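Local coordinates for protein FOKI restriction endonuclease (Planomicrobium okeanokoites, PDB 2FOK) that recognises a specific DNA sequence and cleaves the double strand a short distance away, acting as a type IIS restriction endonuclease, at residues I120-I123 with S128-I131; V56-M59 with I65-Y68; I87-I92 with W105-F110. One frame throughout, in Å; residues are numbered along the deposited sequence.

All three contacts lie within the first subdomain of the DNA-recognition part, whose helices, short first strand and hairpin suggest a winged helix. Contact 3, between helices, is wholly buried; contacts 1 and 2 are partly buried. Contacts 1 and 2 share a three-stranded antiparallel sheet, since Phe129 of the hairpin is backbone-paired with Tyr66. Contact 2 joins that sheet to helix 49-60, and contact 3 joins helix 87-91 to helix 104-116, which runs on into the hairpin. The chemistry changes with position: backbone hydrogen bonds hold the strands of contact 1, whereas contacts 2 and 3 have none across them and rest on packing. A hydrogen bond between Tyr68 OH and Asp108 OD1 ties 65-68 to 105-110.

Contact 1: residues I120-I123 with S128-I131; sequences IEYI and SFVI
Ser128 O takes the shortest bond of this contact, from Ile123 N at 2.7 Å, an almost straight link with 175° at the hydrogen. The CA-H of Tyr122 also points to this oxygen, and Tyr122 CD1 lies beside it, so one carbonyl meets three groups of the facing strand. The two strands form the antiparallel beta hairpin that follows helix 104-116, consistent with the wing of a winged-helix DNA-binding domain. Further along, Glu121 and Val130 make a hydrogen-bonded pair: Glu121 N reaches Val130 O at 2.8 Å, and Val130 N returns to Glu121 O at 3.1 Å.

Tyr122 and Phe129 share the face turned to helix 104-116. With CG anti to the backbone N (chi1 178°), the tyrosine ring extends beside the phenylalanine, and its CD1 comes over one face of that ring, displaced toward the rim and 3.5 Å from CZ. The two rings form an oblique aromatic pair, their centroids 5.0 Å apart. The phenol oxygen is hydrogen-bonded to Asp127 OD1 in the turn, while Phe8 packs edge-to-face with the same ring. From the other end, Ile120 CD1 reaches Phe129 CD2, and Leu111 of helix 104-116 also touches that phenylalanine.

On the opposite face, Glu121, Ile123 and Val130 meet. Glu121 CG lies against Val130 CG2, but OE2 is modelled unusually close to the same methyl, so the exact fit is doubtful. Ile123 runs at about a right angle to Val130, its CD1 stopping 4.0 Å from the Val130 CG2 methyl.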
ATOM      1  N   ILE A 120      24.290  -0.582  -1.879  1.00 22.21           N
ATOM      2  CA  ILE A 120      24.614  -1.690  -2.766  1.00 22.13           C
ATOM      3  C   ILE A 120      23.793  -1.448  -4.028  1.00 24.78           C
ATOM      4  O   ILE A 120      22.734  -0.824  -3.975  1.00 23.15           O
ATOM      5  CB  ILE A 120      24.268  -3.083  -2.144  1.00 21.52           C
ATOM      6  CG1 ILE A 120      22.757  -3.290  -2.071  1.00 20.91           C
ATOM      7  CG2 ILE A 120      24.900  -3.210  -0.750  1.00 22.23           C
ATOM      8  CD1 ILE A 120      22.351  -4.567  -1.316  1.00 12.10           C
ATOM      9  N   GLU A 121      24.296  -1.902  -5.169  1.00 26.27           N
ATOM     10  CA  GLU A 121      23.586  -1.712  -6.430  1.00 27.70           C
ATOM     11  C   GLU A 121      23.239  -3.069  -7.008  1.00 20.50           C
ATOM     12  O   GLU A 121      23.964  -4.030  -6.787  1.00 22.97           O
ATOM     13  CB  GLU A 121      24.459  -0.926  -7.416  1.00 31.37           C
ATOM     14  CG  GLU A 121      25.765  -1.618  -7.774  1.00 38.93           C
ATOM     15  CD  GLU A 121      26.840  -0.649  -8.265  1.00 46.02           C
ATOM     16  OE1 GLU A 121      26.590   0.577  -8.282  1.00 48.24           O
ATOM     17  OE2 GLU A 121      27.942  -1.114  -8.637  1.00 46.99           O
ATOM     18  N   TYR A 122      22.135  -3.131  -7.750  1.00 20.16           N
ATOM     19  CA  TYR A 122      21.643  -4.365  -8.370  1.00 21.80           C
ATOM     20  C   TYR A 122      21.978  -4.400  -9.857  1.00 25.76           C
ATOM     21  O   TYR A 122      21.720  -3.441 -10.581  1.00 27.44           O
ATOM     22  CB  TYR A 122      20.118  -4.459  -8.198  1.00 17.81           C
ATOM     23  CG  TYR A 122      19.469  -5.675  -8.839  1.00 17.72           C
ATOM     24  CD1 TYR A 122      19.775  -6.958  -8.397  1.00 22.82           C
ATOM     25  CD2 TYR A 122      18.547  -5.542  -9.886  1.00 16.57           C
ATOM     26  CE1 TYR A 122      19.186  -8.087  -8.967  1.00 20.57           C
ATOM     27  CE2 TYR A 122      17.943  -6.672 -10.475  1.00 15.21           C
ATOM     28  CZ  TYR A 122      18.270  -7.941 -10.003  1.00 21.62           C
ATOM     29  OH  TYR A 122      17.680  -9.078 -10.530  1.00 20.53           O
ATOM     30  N   ILE A 123      22.538  -5.517 -10.308  1.00 28.67           N
ATOM     31  CA  ILE A 123      22.895  -5.690 -11.709  1.00 28.68           C
ATOM     32  C   ILE A 123      21.880  -6.608 -12.366  1.00 30.59           C
ATOM     33  O   ILE A 123      21.974  -7.832 -12.251  1.00 32.07           O
ATOM     34  CB  ILE A 123      24.300  -6.318 -11.870  1.00 25.64           C
ATOM     35  CG1 ILE A 123      25.360  -5.328 -11.400  1.00 26.63           C
ATOM     36  CG2 ILE A 123      24.553  -6.680 -13.333  1.00 24.11           C
ATOM     37  CD1 ILE A 123      25.849  -5.587 -10.003  1.00 28.43           C
ATOM     38  N   SER A 128      22.416  -9.993  -9.465  1.00 24.62           N
ATOM     39  CA  SER A 128      23.448  -9.813  -8.451  1.00 24.85           C
ATOM     40  C   SER A 128      23.607  -8.394  -7.913  1.00 23.46           C
ATOM     41  O   SER A 128      23.102  -7.438  -8.490  1.00 23.07           O
ATOM     42  CB  SER A 128      24.791 -10.284  -9.020  1.00 24.02           C
ATOM     43  OG  SER A 128      24.709 -11.633  -9.433  1.00 22.39           O
ATOM     44  N   PHE A 129      24.324  -8.278  -6.799  1.00 24.17           N
ATOM     45  CA  PHE A 129      24.585  -6.992  -6.166  1.00 24.26           C
ATOM     46  C   PHE A 129      26.075  -6.824  -5.848  1.00 24.75           C
ATOM     47  O   PHE A 129      26.817  -7.808  -5.709  1.00 19.68           O
ATOM     48  CB  PHE A 129      23.833  -6.848  -4.827  1.00 25.30           C
ATOM     49  CG  PHE A 129      22.349  -7.079  -4.908  1.00 23.26           C
ATOM     50  CD1 PHE A 129      21.837  -8.347  -5.142  1.00 20.75           C
ATOM     51  CD2 PHE A 129      21.462  -6.033  -4.676  1.00 25.16           C
ATOM     52  CE1 PHE A 129      20.475  -8.580  -5.139  1.00 22.03           C
ATOM     53  CE2 PHE A 129      20.088  -6.252  -4.669  1.00 21.87           C
ATOM     54  CZ  PHE A 129      19.594  -7.533  -4.901  1.00 23.90           C
ATOM     55  N   VAL A 130      26.487  -5.560  -5.724  1.00 22.15           N
ATOM     56  CA  VAL A 130      27.845  -5.197  -5.340  1.00 20.87           C
ATOM     57  C   VAL A 130      27.700  -3.938  -4.481  1.00 21.14           C
ATOM     58  O   VAL A 130      26.692  -3.250  -4.542  1.00 24.99           O
ATOM     59  CB  VAL A 130      28.764  -4.875  -6.554  1.00 20.64           C
ATOM     60  CG1 VAL A 130      28.970  -6.122  -7.407  1.00 16.18           C
ATOM     61  CG2 VAL A 130      28.172  -3.735  -7.372  1.00 19.04           C
ATOM     62  N   ILE A 131      28.702  -3.655  -3.667  1.00 18.75           N
ATOM     63  CA  ILE A 131      28.676  -2.482  -2.814  1.00 20.57           C
ATOM     64  C   ILE A 131      28.912  -1.264  -3.710  1.00 22.10           C
ATOM     65  O   ILE A 131      29.362  -1.413  -4.849  1.00 21.52           O
ATOM     66  CB  ILE A 131      29.783  -2.594  -1.735  1.00 14.45           C
ATOM     67  CG1 ILE A 131      29.489  -1.659  -0.569  1.00 18.62           C
ATOM     68  CG2 ILE A 131      31.149  -2.296  -2.349  1.00 16.39           C
ATOM     69  CD1 ILE A 131      30.401  -1.880   0.651  1.00  9.68           C
TER

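Contact 2: residues V56-M59 with I65-Y68; sequences VAIM and IYTY
The ring of Tyr66 meets residues 56-59 by its edge: Ile58 CG2 lies near the ring plane beside CD1 and CE1, and Met59 CA lies at the edge as well. Over one face of the ring sits Ile87 CD1 of helix 87-91, 3.7 Å from Tyr66 CD1. Around it Phe27 forms an edge-to-face pair with the tyrosine, and Leu71 of helix 68-72 also touches it. The contact packs a helix against the short first strand of a three-stranded antiparallel sheet, an arrangement consistent with a winged-helix domain.

The Ile58 methyl sits very close, with CG2 3.2 Å from Tyr66 CD1 and 3.3 Å from Tyr66 CE1. Chi1 of Ile58, at -105°, is well off a staggered value, which is consistent with some strain. The two side chains run past each other in opposite directions. Tyr66 reaches the helix because its CG is turned from the carbonyl carbon and lies beside the backbone N (chi1 -54°), which carries the phenol across to Met59. There Met59 CG lies 3.8 Å from Tyr66 OH, and the bend at chi3 (51°) folds CE back to the same distance from it. Methionine carbons thus lie beside a hydroxyl that is hydrogen-bonded to a backbone carbonyl, Val26 O. Replacing Tyr66 with an alanine would probably open a gap beside Ile58 CG2 and Met59 CG and leave Val26 O without its hydroxyl partner.

Nearer the backbone, Gln61 NE2 hydrogen-bonds to both Ile58 O and Ile65 O, bridging helix 49-60 and the segment 65-68. The latter oxygen is also approached by the helix side chain itself, Ile58 CD1 lying 3.8 Å from Ile65 O.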
ATOM      1  N   VAL A  56      31.396 -19.514   1.708  1.00 29.94           N
ATOM      2  CA  VAL A  56      32.643 -18.910   2.171  1.00 30.66           C
ATOM      3  C   VAL A  56      33.527 -18.652   0.952  1.00 31.26           C
ATOM      4  O   VAL A  56      34.222 -17.641   0.873  1.00 28.44           O
ATOM      5  CB  VAL A  56      33.407 -19.812   3.207  1.00 32.81           C
ATOM      6  CG1 VAL A  56      32.416 -20.533   4.120  1.00 29.79           C
ATOM      7  CG2 VAL A  56      34.308 -20.805   2.497  1.00 33.85           C
ATOM      8  N   ALA A  57      33.465 -19.563  -0.013  1.00 29.49           N
ATOM      9  CA  ALA A  57      34.248 -19.429  -1.229  1.00 29.76           C
ATOM     10  C   ALA A  57      33.831 -18.155  -1.934  1.00 28.90           C
ATOM     11  O   ALA A  57      34.676 -17.365  -2.348  1.00 29.68           O
ATOM     12  CB  ALA A  57      34.014 -20.639  -2.150  1.00 33.35           C
ATOM     13  N   ILE A  58      32.520 -17.960  -2.068  1.00 29.67           N
ATOM     14  CA  ILE A  58      31.991 -16.781  -2.740  1.00 27.39           C
ATOM     15  C   ILE A  58      32.413 -15.514  -2.005  1.00 31.00           C
ATOM     16  O   ILE A  58      32.641 -14.478  -2.628  1.00 33.24           O
ATOM     17  CB  ILE A  58      30.446 -16.862  -2.864  1.00 31.33           C
ATOM     18  CG1 ILE A  58      30.070 -17.197  -4.308  1.00 34.07           C
ATOM     19  CG2 ILE A  58      29.787 -15.548  -2.457  1.00 29.43           C
ATOM     20  CD1 ILE A  58      29.959 -15.981  -5.204  1.00 41.10           C
ATOM     21  N   MET A  59      32.525 -15.597  -0.681  1.00 28.59           N
ATOM     22  CA  MET A  59      32.935 -14.448   0.115  1.00 27.67           C
ATOM     23  C   MET A  59      34.438 -14.293   0.039  1.00 29.18           C
ATOM     24  O   MET A  59      35.003 -13.298   0.502  1.00 27.74           O
ATOM     25  CB  MET A  59      32.516 -14.633   1.571  1.00 26.69           C
ATOM     26  CG  MET A  59      31.011 -14.685   1.743  1.00 28.03           C
ATOM     27  SD  MET A  59      30.485 -14.307   3.400  1.00 31.65           S
ATOM     28  CE  MET A  59      31.341 -12.776   3.727  1.00 26.35           C
ATOM     29  N   ILE A  65      30.857 -10.074  -5.504  1.00 27.47           N
ATOM     30  CA  ILE A  65      29.570  -9.898  -6.138  1.00 30.55           C
ATOM     31  C   ILE A  65      28.761 -11.097  -5.652  1.00 30.10           C
ATOM     32  O   ILE A  65      29.267 -12.222  -5.638  1.00 35.01           O
ATOM     33  CB  ILE A  65      29.700  -9.885  -7.685  1.00 30.15           C
ATOM     34  CG1 ILE A  65      28.307  -9.932  -8.332  1.00 29.38           C
ATOM     35  CG2 ILE A  65      30.570 -11.048  -8.154  1.00 31.55           C
ATOM     36  CD1 ILE A  65      28.191  -9.127  -9.621  1.00 22.15           C
ATOM     37  N   TYR A  66      27.532 -10.853  -5.208  1.00 29.22           N
ATOM     38  CA  TYR A  66      26.674 -11.929  -4.704  1.00 25.42           C
ATOM     39  C   TYR A  66      25.345 -11.929  -5.448  1.00 24.89           C
ATOM     40  O   TYR A  66      24.800 -10.871  -5.742  1.00 23.08           O
ATOM     41  CB  TYR A  66      26.394 -11.753  -3.198  1.00 27.89           C
ATOM     42  CG  TYR A  66      27.609 -11.603  -2.293  1.00 25.54           C
ATOM     43  CD1 TYR A  66      28.633 -12.553  -2.284  1.00 28.79           C
ATOM     44  CD2 TYR A  66      27.717 -10.526  -1.419  1.00 26.53           C
ATOM     45  CE1 TYR A  66      29.737 -12.430  -1.421  1.00 22.48           C
ATOM     46  CE2 TYR A  66      28.814 -10.394  -0.554  1.00 25.59           C
ATOM     47  CZ  TYR A  66      29.815 -11.348  -0.562  1.00 23.31           C
ATOM     48  OH  TYR A  66      30.897 -11.208   0.281  1.00 24.24           O
ATOM     49  N   THR A  67      24.825 -13.115  -5.753  1.00 26.73           N
ATOM     50  CA  THR A  67      23.544 -13.222  -6.447  1.00 29.04           C
ATOM     51  C   THR A  67      22.448 -13.163  -5.403  1.00 29.55           C
ATOM     52  O   THR A  67      22.698 -13.363  -4.213  1.00 30.19           O
ATOM     53  CB  THR A  67      23.390 -14.558  -7.204  1.00 27.14           C
ATOM     54  OG1 THR A  67      23.310 -15.629  -6.261  1.00 35.95           O
ATOM     55  CG2 THR A  67      24.560 -14.795  -8.139  1.00 32.64           C
ATOM     56  N   TYR A  68      21.230 -12.899  -5.850  1.00 30.57           N
ATOM     57  CA  TYR A  68      20.097 -12.815  -4.940  1.00 29.70           C
ATOM     58  C   TYR A  68      20.032 -14.043  -4.039  1.00 30.02           C
ATOM     59  O   TYR A  68      19.939 -13.920  -2.819  1.00 29.39           O
ATOM     60  CB  TYR A  68      18.794 -12.694  -5.732  1.00 31.85           C
ATOM     61  CG  TYR A  68      17.737 -11.864  -5.040  1.00 29.99           C
ATOM     62  CD1 TYR A  68      16.996 -12.387  -3.974  1.00 29.37           C
ATOM     63  CD2 TYR A  68      17.473 -10.559  -5.455  1.00 28.88           C
ATOM     64  CE1 TYR A  68      16.013 -11.622  -3.334  1.00 32.19           C
ATOM     65  CE2 TYR A  68      16.497  -9.786  -4.826  1.00 33.29           C
ATOM     66  CZ  TYR A  68      15.772 -10.324  -3.767  1.00 31.24           C
ATOM     67  OH  TYR A  68      14.816  -9.559  -3.147  1.00 32.80           O
TER

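Contact 3: residues I87-I92 with W105-F110; sequences IIQATI and WSSDGF
Rotation about the first side-chain bond of Ile88 (chi1 -66°) sets CG1 opposite the carbonyl carbon and CG2 opposite the backbone N, which delivers the CG2 methyl to Ser107 CB at 3.5 Å. Ser107 is turned in the same sense (chi1 -71°), bringing OG alongside its own backbone N and within 3.4 Å of Gln89 CG. Short helix 87-91 thus packs on helix 104-116, consistent with the subdomain's helix-turn-helix family, with a small serine where the backbones come nearest: Ile88 CA and Ser107 CA are 5.7 Å apart.

At the far end Ile92, the first residue past the helix, turns its CG2 toward Phe110 CE2 at 4.4 Å, a loose oblique contact. Asn19 of helix 17-24 touches both side chains.

Ser107 OG sits inside the contact yet is hydrogen-bonded to Asp103 O, just before helix 104-116; Gln89 bonds through OE1 to Asp85 N and through NE2 to Val72 O. With no hydrogen bond between the segments, the buried joint rests on Ile88 and Gln89 carbons against Ser107 and, more loosely, on Ile92 against Phe110, while its polar groups bond to backbone atoms outside both segments.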
ATOM      1  N   ILE A  87      24.187 -15.974   3.202  1.00 32.05           N
ATOM      2  CA  ILE A  87      25.011 -14.941   3.827  1.00 31.56           C
ATOM      3  C   ILE A  87      24.245 -14.008   4.761  1.00 33.36           C
ATOM      4  O   ILE A  87      24.549 -13.931   5.952  1.00 38.80           O
ATOM      5  CB  ILE A  87      25.716 -14.068   2.764  1.00 30.84           C
ATOM      6  CG1 ILE A  87      26.551 -14.949   1.832  1.00 30.67           C
ATOM      7  CG2 ILE A  87      26.587 -13.024   3.446  1.00 25.94           C
ATOM      8  CD1 ILE A  87      27.116 -14.207   0.643  1.00 24.68           C
ATOM      9  N   ILE A  88      23.257 -13.292   4.240  1.00 31.44           N
ATOM     10  CA  ILE A  88      22.512 -12.378   5.098  1.00 29.25           C
ATOM     11  C   ILE A  88      21.955 -13.136   6.298  1.00 27.25           C
ATOM     12  O   ILE A  88      22.062 -12.681   7.435  1.00 25.60           O
ATOM     13  CB  ILE A  88      21.364 -11.691   4.323  1.00 31.00           C
ATOM     14  CG1 ILE A  88      21.966 -10.765   3.249  1.00 34.65           C
ATOM     15  CG2 ILE A  88      20.474 -10.900   5.293  1.00 31.64           C
ATOM     16  CD1 ILE A  88      21.032  -9.714   2.695  1.00 28.02           C
ATOM     17  N   GLN A  89      21.373 -14.299   6.036  1.00 25.13           N
ATOM     18  CA  GLN A  89      20.804 -15.127   7.085  1.00 25.99           C
ATOM     19  C   GLN A  89      21.810 -15.316   8.218  1.00 26.19           C
ATOM     20  O   GLN A  89      21.480 -15.103   9.381  1.00 24.61           O
ATOM     21  CB  GLN A  89      20.399 -16.493   6.520  1.00 25.86           C
ATOM     22  CG  GLN A  89      18.991 -16.555   5.938  1.00 29.28           C
ATOM     23  CD  GLN A  89      18.619 -17.949   5.450  1.00 32.36           C
ATOM     24  OE1 GLN A  89      18.929 -18.955   6.094  1.00 35.26           O
ATOM     25  NE2 GLN A  89      17.948 -18.012   4.307  1.00 31.27           N
ATOM     26  N   ALA A  90      23.040 -15.687   7.865  1.00 27.62           N
ATOM     27  CA  ALA A  90      24.095 -15.943   8.844  1.00 26.71           C
ATOM     28  C   ALA A  90      24.794 -14.739   9.479  1.00 30.48           C
ATOM     29  O   ALA A  90      25.411 -14.878  10.536  1.00 31.29           O
ATOM     30  CB  ALA A  90      25.147 -16.871   8.234  1.00 20.38           C
ATOM     31  N   THR A  91      24.729 -13.565   8.856  1.00 33.35           N
ATOM     32  CA  THR A  91      25.405 -12.410   9.449  1.00 31.62           C
ATOM     33  C   THR A  91      24.520 -11.688  10.449  1.00 29.28           C
ATOM     34  O   THR A  91      24.984 -10.823  11.199  1.00 30.70           O
ATOM     35  CB  THR A  91      25.913 -11.399   8.376  1.00 28.93           C
ATOM     36  OG1 THR A  91      25.049 -10.264   8.323  1.00 28.63           O
ATOM     37  CG2 THR A  91      25.984 -12.041   7.015  1.00 29.68           C
ATOM     38  N   ILE A  92      23.248 -12.061  10.480  1.00 29.51           N
ATOM     39  CA  ILE A  92      22.307 -11.442  11.400  1.00 30.81           C
ATOM     40  C   ILE A  92      21.625 -12.487  12.281  1.00 34.30           C
ATOM     41  O   ILE A  92      20.971 -13.399  11.775  1.00 37.11           O
ATOM     42  CB  ILE A  92      21.213 -10.655  10.642  1.00 28.12           C
ATOM     43  CG1 ILE A  92      21.823  -9.445   9.916  1.00 23.54           C
ATOM     44  CG2 ILE A  92      20.109 -10.243  11.615  1.00 27.36           C
ATOM     45  CD1 ILE A  92      22.798  -8.623  10.746  1.00 31.46           C
ATOM     46  N   TRP A 105      12.828 -14.129   4.921  1.00 37.73           N
ATOM     47  CA  TRP A 105      11.906 -13.014   4.757  1.00 36.37           C
ATOM     48  C   TRP A 105      12.540 -11.746   5.309  1.00 35.90           C
ATOM     49  O   TRP A 105      12.512 -10.696   4.663  1.00 37.13           O
ATOM     50  CB  TRP A 105      10.583 -13.306   5.468  1.00 39.88           C
ATOM     51  CG  TRP A 105       9.711 -14.273   4.724  1.00 43.54           C
ATOM     52  CD1 TRP A 105       9.086 -15.374   5.235  1.00 46.99           C
ATOM     53  CD2 TRP A 105       9.394 -14.246   3.326  1.00 47.09           C
ATOM     54  NE1 TRP A 105       8.401 -16.038   4.243  1.00 46.30           N
ATOM     55  CE2 TRP A 105       8.573 -15.368   3.062  1.00 46.59           C
ATOM     56  CE3 TRP A 105       9.725 -13.385   2.270  1.00 49.70           C
ATOM     57  CZ2 TRP A 105       8.077 -15.650   1.785  1.00 48.72           C
ATOM     58  CZ3 TRP A 105       9.233 -13.666   0.999  1.00 50.47           C
ATOM     59  CH2 TRP A 105       8.417 -14.793   0.768  1.00 50.80           C
ATOM     60  N   SER A 106      13.108 -11.842   6.505  1.00 32.42           N
ATOM     61  CA  SER A 106      13.765 -10.695   7.125  1.00 31.76           C
ATOM     62  C   SER A 106      15.074 -10.379   6.390  1.00 29.60           C
ATOM     63  O   SER A 106      15.522  -9.233   6.354  1.00 30.35           O
ATOM     64  CB  SER A 106      14.053 -10.987   8.598  1.00 29.31           C
ATOM     65  OG  SER A 106      13.161 -11.966   9.100  1.00 31.25           O
ATOM     66  N   SER A 107      15.687 -11.401   5.805  1.00 27.59           N
ATOM     67  CA  SER A 107      16.930 -11.217   5.071  1.00 26.98           C
ATOM     68  C   SER A 107      16.624 -10.307   3.883  1.00 27.93           C
ATOM     69  O   SER A 107      17.379  -9.392   3.565  1.00 27.29           O
ATOM     70  CB  SER A 107      17.458 -12.568   4.564  1.00 30.13           C
ATOM     71  OG  SER A 107      17.957 -13.373   5.622  1.00 24.13           O
ATOM     72  N   ASP A 108      15.488 -10.567   3.247  1.00 28.00           N
ATOM     73  CA  ASP A 108      15.050  -9.799   2.094  1.00 26.46           C
ATOM     74  C   ASP A 108      14.749  -8.340   2.430  1.00 25.98           C
ATOM     75  O   ASP A 108      15.022  -7.456   1.630  1.00 24.48           O
ATOM     76  CB  ASP A 108      13.811 -10.450   1.488  1.00 29.45           C
ATOM     77  CG  ASP A 108      13.617 -10.082   0.045  1.00 33.18           C
ATOM     78  OD1 ASP A 108      14.474 -10.460  -0.784  1.00 40.88           O
ATOM     79  OD2 ASP A 108      12.609  -9.411  -0.263  1.00 41.60           O
ATOM     80  N   GLY A 109      14.182  -8.080   3.605  1.00 24.82           N
ATOM     81  CA  GLY A 109      13.893  -6.704   3.961  1.00 19.52           C
ATOM     82  C   GLY A 109      15.199  -5.929   4.034  1.00 22.99           C
ATOM     83  O   GLY A 109      15.309  -4.820   3.515  1.00 21.76           O
ATOM     84  N   PHE A 110      16.191  -6.536   4.682  1.00 22.74           N
ATOM     85  CA  PHE A 110      17.516  -5.953   4.849  1.00 25.16           C
ATOM     86  C   PHE A 110      18.194  -5.734   3.497  1.00 25.82           C
ATOM     87  O   PHE A 110      18.912  -4.759   3.310  1.00 28.52           O
ATOM     88  CB  PHE A 110      18.384  -6.877   5.714  1.00 29.30           C
ATOM     89  CG  PHE A 110      18.269  -6.615   7.192  1.00 29.28           C
ATOM     90  CD1 PHE A 110      18.658  -5.391   7.730  1.00 28.81           C
ATOM     91  CD2 PHE A 110      17.765  -7.590   8.045  1.00 27.27           C
ATOM     92  CE1 PHE A 110      18.546  -5.144   9.098  1.00 31.98           C
ATOM     93  CE2 PHE A 110      17.650  -7.351   9.404  1.00 29.07           C
ATOM     94  CZ  PHE A 110      18.043  -6.122   9.934  1.00 26.51           C
TER